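Local coordinates for protein dual specificity phosphatase 28 (Homo sapiens, PDB 5Y15) that dephosphorylates a synthetic aryl phosphate in vitro as an atypical dual-specificity phosphatase but shows almost no activity toward phosphotyrosine, at residues Arg42-Gly50 against Ala132-Arg143. The protein carries 2 engineered substitutions. Sequence-based numbering, arbitrary orientation.
Sequences RVAPSLFLG and AAVCTAYLMRHR
L47 and L49 pack against A132, C135 and L139 in a buried helix-on-sheet contact, where helix 130-142 lies on the antiparallel strands 40-44 and 47-50 at one edge of the mixed sheet; R143 closes one end with a polar grip. The axes of strand 47-50 and helix 132-142 run nearly antiparallel (163°) at 9.1 Å, close enough for apolar side chains to mesh. L47 forks over the helix: its CD1 lies 4.0 Å from C135 SG, while CD2 meets L139 CD2 at 3.8 Å and approaches the Y138 ring obliquely. L139 CD1 meets V43 CG1, and its CD2 also touches A44 CB. Further along, L49 CD1 rests 3.7 Å from A132 CA, and L49 CB touches C135 SG. At the C-terminal end of 132-143, the R143 side chain, bent at chi2 (-86°), reaches the type II turn A44-L47. Its NH2 donates to P45 O (3.1 Å, 151°) near the guanidinium plane, and NH1 adds a weak second bond. Y138 CE2 sits over one guanidinium face, toward its rim, and Y138 OH accepts a weak bond from R143 NH2 besides bonding E111. At the turn's ends V43 and A44 both face L47, V43 N bonding L47 O and A44 N weakly joining it: a classic beta bulge. The L49 side chain lies about 6 Å from that of S124, the engineered residue at the inferred phosphocysteine position; a helix leading from this P-loop onto the sheet is characteristic of the cysteine-based phosphatase fold.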
loop_
_atom_site.group_PDB
_atom_site.type_symbol
_atom_site.label_atom_id
_atom_site.label_comp_id
_atom_site.label_asym_id
_atom_site.label_seq_id
_atom_site.Cartn_x
_atom_site.Cartn_y
_atom_site.Cartn_z
ATOM N N ARG A 42 19.041 3.161 -6.897
ATOM C CA ARG A 42 18.122 3.977 -7.688
ATOM C C ARG A 42 17.849 3.270 -9.012
ATOM O O ARG A 42 18.787 2.971 -9.760
ATOM C CB ARG A 42 18.731 5.358 -7.929
ATOM C CG ARG A 42 17.774 6.455 -8.361
ATOM C CD ARG A 42 18.580 7.656 -8.857
ATOM N NE ARG A 42 17.786 8.858 -9.135
ATOM C CZ ARG A 42 17.451 9.275 -10.357
ATOM N NH1 ARG A 42 17.826 8.574 -11.425
ATOM N NH2 ARG A 42 16.737 10.392 -10.516
ATOM N N VAL A 43 16.586 2.930 -9.277
ATOM C CA VAL A 43 16.231 2.346 -10.575
ATOM C C VAL A 43 15.858 3.435 -11.574
ATOM O O VAL A 43 16.137 3.327 -12.770
ATOM C CB VAL A 43 15.070 1.349 -10.416
ATOM C CG1 VAL A 43 14.574 0.889 -11.779
ATOM C CG2 VAL A 43 15.486 0.155 -9.559
ATOM N N ALA A 44 15.144 4.434 -11.081
ATOM C CA ALA A 44 14.568 5.500 -11.878
ATOM C C ALA A 44 14.155 6.586 -10.903
ATOM O O ALA A 44 14.177 6.368 -9.682
ATOM C CB ALA A 44 13.371 4.981 -12.691
ATOM N N PRO A 45 13.761 7.755 -11.390
ATOM C CA PRO A 45 13.386 8.831 -10.465
ATOM C C PRO A 45 12.333 8.390 -9.461
ATOM O O PRO A 45 11.363 7.712 -9.807
ATOM C CB PRO A 45 12.855 9.920 -11.405
ATOM C CG PRO A 45 13.657 9.698 -12.642
ATOM C CD PRO A 45 13.697 8.223 -12.791
ATOM N N SER A 46 12.582 8.715 -8.198
ATOM C CA SER A 46 11.679 8.462 -7.084
ATOM C C SER A 46 11.416 6.968 -6.840
ATOM O O SER A 46 10.491 6.616 -6.108
ATOM C CB SER A 46 10.366 9.222 -7.288
ATOM O OG SER A 46 10.538 10.598 -6.971
ATOM N N LEU A 47 12.259 6.089 -7.376
ATOM C CA LEU A 47 12.054 4.646 -7.328
ATOM C C LEU A 47 13.358 3.932 -6.994
ATOM O O LEU A 47 14.304 3.979 -7.787
ATOM C CB LEU A 47 11.528 4.154 -8.678
ATOM C CG LEU A 47 11.425 2.644 -8.805
ATOM C CD1 LEU A 47 10.248 2.147 -7.933
ATOM C CD2 LEU A 47 11.299 2.237 -10.285
ATOM N N PHE A 48 13.404 3.248 -5.843
ATOM C CA PHE A 48 14.568 2.478 -5.409
ATOM C C PHE A 48 14.205 1.018 -5.160
ATOM O O PHE A 48 13.124 0.712 -4.658
ATOM C CB PHE A 48 15.168 3.023 -4.117
ATOM C CG PHE A 48 15.569 4.454 -4.199
ATOM C CD1 PHE A 48 14.632 5.460 -4.004
ATOM C CD2 PHE A 48 16.881 4.801 -4.493
ATOM C CE1 PHE A 48 14.998 6.788 -4.073
ATOM C CE2 PHE A 48 17.259 6.136 -4.568
ATOM C CZ PHE A 48 16.314 7.131 -4.357
ATOM N N LEU A 49 15.155 0.136 -5.452
ATOM C CA LEU A 49 15.046 -1.293 -5.245
ATOM C C LEU A 49 16.040 -1.688 -4.155
ATOM O O LEU A 49 17.113 -1.088 -4.039
ATOM C CB LEU A 49 15.351 -2.050 -6.544
ATOM C CG LEU A 49 15.244 -3.574 -6.562
ATOM C CD1 LEU A 49 14.983 -4.016 -7.956
ATOM C CD2 LEU A 49 16.482 -4.286 -6.017
ATOM N N GLY A 50 15.688 -2.686 -3.341
ATOM C CA GLY A 50 16.597 -3.070 -2.273
ATOM C C GLY A 50 16.460 -4.507 -1.812
ATOM O O GLY A 50 15.468 -5.190 -2.074
ATOM N N ALA A 132 12.264 -6.873 -8.006
ATOM C CA ALA A 132 12.579 -6.501 -9.374
ATOM C C ALA A 132 11.337 -6.578 -10.239
ATOM O O ALA A 132 11.133 -5.732 -11.124
ATOM C CB ALA A 132 13.678 -7.404 -9.935
ATOM N N ALA A 133 10.501 -7.593 -9.993
ATOM C CA ALA A 133 9.255 -7.727 -10.736
ATOM C C ALA A 133 8.326 -6.556 -10.454
ATOM O O ALA A 133 7.735 -5.997 -11.381
ATOM C CB ALA A 133 8.566 -9.046 -10.386
ATOM N N VAL A 134 8.199 -6.157 -9.184
ATOM C CA VAL A 134 7.313 -5.029 -8.866
ATOM C C VAL A 134 7.847 -3.728 -9.471
ATOM O O VAL A 134 7.080 -2.913 -10.007
ATOM C CB VAL A 134 7.116 -4.910 -7.344
ATOM C CG1 VAL A 134 6.394 -3.615 -7.008
ATOM C CG2 VAL A 134 6.320 -6.110 -6.806
ATOM N N CYS A 135 9.166 -3.501 -9.394
ATOM C CA CYS A 135 9.728 -2.303 -10.031
ATOM C C CYS A 135 9.448 -2.295 -11.532
ATOM O O CYS A 135 9.058 -1.267 -12.108
ATOM C CB CYS A 135 11.234 -2.224 -9.772
ATOM S SG CYS A 135 11.591 -1.638 -8.124
ATOM N N THR A 136 9.631 -3.443 -12.181
ATOM C CA THR A 136 9.368 -3.530 -13.607
ATOM C C THR A 136 7.914 -3.193 -13.927
ATOM O O THR A 136 7.622 -2.363 -14.812
ATOM C CB THR A 136 9.708 -4.937 -14.073
ATOM O OG1 THR A 136 11.063 -5.210 -13.727
ATOM C CG2 THR A 136 9.524 -5.083 -15.559
ATOM N N ALA A 137 6.985 -3.834 -13.215
ATOM C CA ALA A 137 5.569 -3.571 -13.448
ATOM C C ALA A 137 5.232 -2.103 -13.199
ATOM O O ALA A 137 4.371 -1.523 -13.881
ATOM C CB ALA A 137 4.718 -4.510 -12.582
ATOM N N TYR A 138 5.866 -1.490 -12.204
ATOM C CA TYR A 138 5.582 -0.089 -11.941
ATOM C C TYR A 138 6.012 0.769 -13.124
ATOM O O TYR A 138 5.280 1.676 -13.549
ATOM C CB TYR A 138 6.259 0.384 -10.650
ATOM C CG TYR A 138 6.131 1.882 -10.478
ATOM C CD1 TYR A 138 4.964 2.444 -9.978
ATOM C CD2 TYR A 138 7.146 2.740 -10.892
ATOM C CE1 TYR A 138 4.829 3.813 -9.845
ATOM C CE2 TYR A 138 7.008 4.125 -10.784
ATOM C CZ TYR A 138 5.850 4.650 -10.269
ATOM O OH TYR A 138 5.724 6.014 -10.152
ATOM N N LEU A 139 7.197 0.491 -13.673
ATOM C CA LEU A 139 7.658 1.277 -14.809
ATOM C C LEU A 139 6.755 1.086 -16.021
ATOM O O LEU A 139 6.511 2.036 -16.776
ATOM C CB LEU A 139 9.101 0.919 -15.142
ATOM C CG LEU A 139 10.074 1.293 -14.027
ATOM C CD1 LEU A 139 11.454 0.809 -14.413
ATOM C CD2 LEU A 139 10.066 2.810 -13.842
ATOM N N MET A 140 6.232 -0.125 -16.214
ATOM C CA MET A 140 5.332 -0.340 -17.340
ATOM C C MET A 140 4.010 0.390 -17.149
ATOM O O MET A 140 3.477 0.978 -18.097
ATOM C CB MET A 140 5.041 -1.827 -17.512
ATOM C CG MET A 140 6.025 -2.594 -18.351
ATOM S SD MET A 140 5.506 -4.326 -18.360
ATOM C CE MET A 140 6.075 -4.761 -16.817
ATOM N N ARG A 141 3.454 0.326 -15.939
ATOM C CA ARG A 141 2.091 0.782 -15.683
ATOM C C ARG A 141 1.994 2.302 -15.557
ATOM O O ARG A 141 0.994 2.891 -15.988
ATOM C CB ARG A 141 1.552 0.088 -14.434
ATOM C CG ARG A 141 0.239 0.623 -13.900
ATOM C CD ARG A 141 -0.899 0.452 -14.912
ATOM N NE ARG A 141 -2.170 0.917 -14.362
ATOM C CZ ARG A 141 -2.635 2.157 -14.511
ATOM N NH1 ARG A 141 -1.940 3.055 -15.199
ATOM N NH2 ARG A 141 -3.798 2.499 -13.972
ATOM N N HIS A 142 2.996 2.962 -14.959
ATOM C CA HIS A 142 2.886 4.392 -14.684
ATOM C C HIS A 142 3.961 5.260 -15.324
ATOM O O HIS A 142 3.877 6.492 -15.227
ATOM C CB HIS A 142 2.851 4.649 -13.173
ATOM C CG HIS A 142 1.575 4.212 -12.533
ATOM N ND1 HIS A 142 1.500 3.153 -11.653
ATOM C CD2 HIS A 142 0.310 4.677 -12.670
ATOM C CE1 HIS A 142 0.247 2.998 -11.256
ATOM N NE2 HIS A 142 -0.495 3.912 -11.861
ATOM N N ARG A 143 4.955 4.667 -15.977
ATOM C CA ARG A 143 5.904 5.433 -16.764
ATOM C C ARG A 143 5.850 4.981 -18.218
ATOM O O ARG A 143 6.749 5.286 -18.995
ATOM C CB ARG A 143 7.315 5.285 -16.201
ATOM C CG ARG A 143 7.425 5.502 -14.697
ATOM C CD ARG A 143 7.595 6.941 -14.329
ATOM N NE ARG A 143 7.557 7.116 -12.879
ATOM C CZ ARG A 143 8.632 7.087 -12.093
ATOM N NH1 ARG A 143 9.839 6.903 -12.621
ATOM N NH2 ARG A 143 8.504 7.246 -10.779
#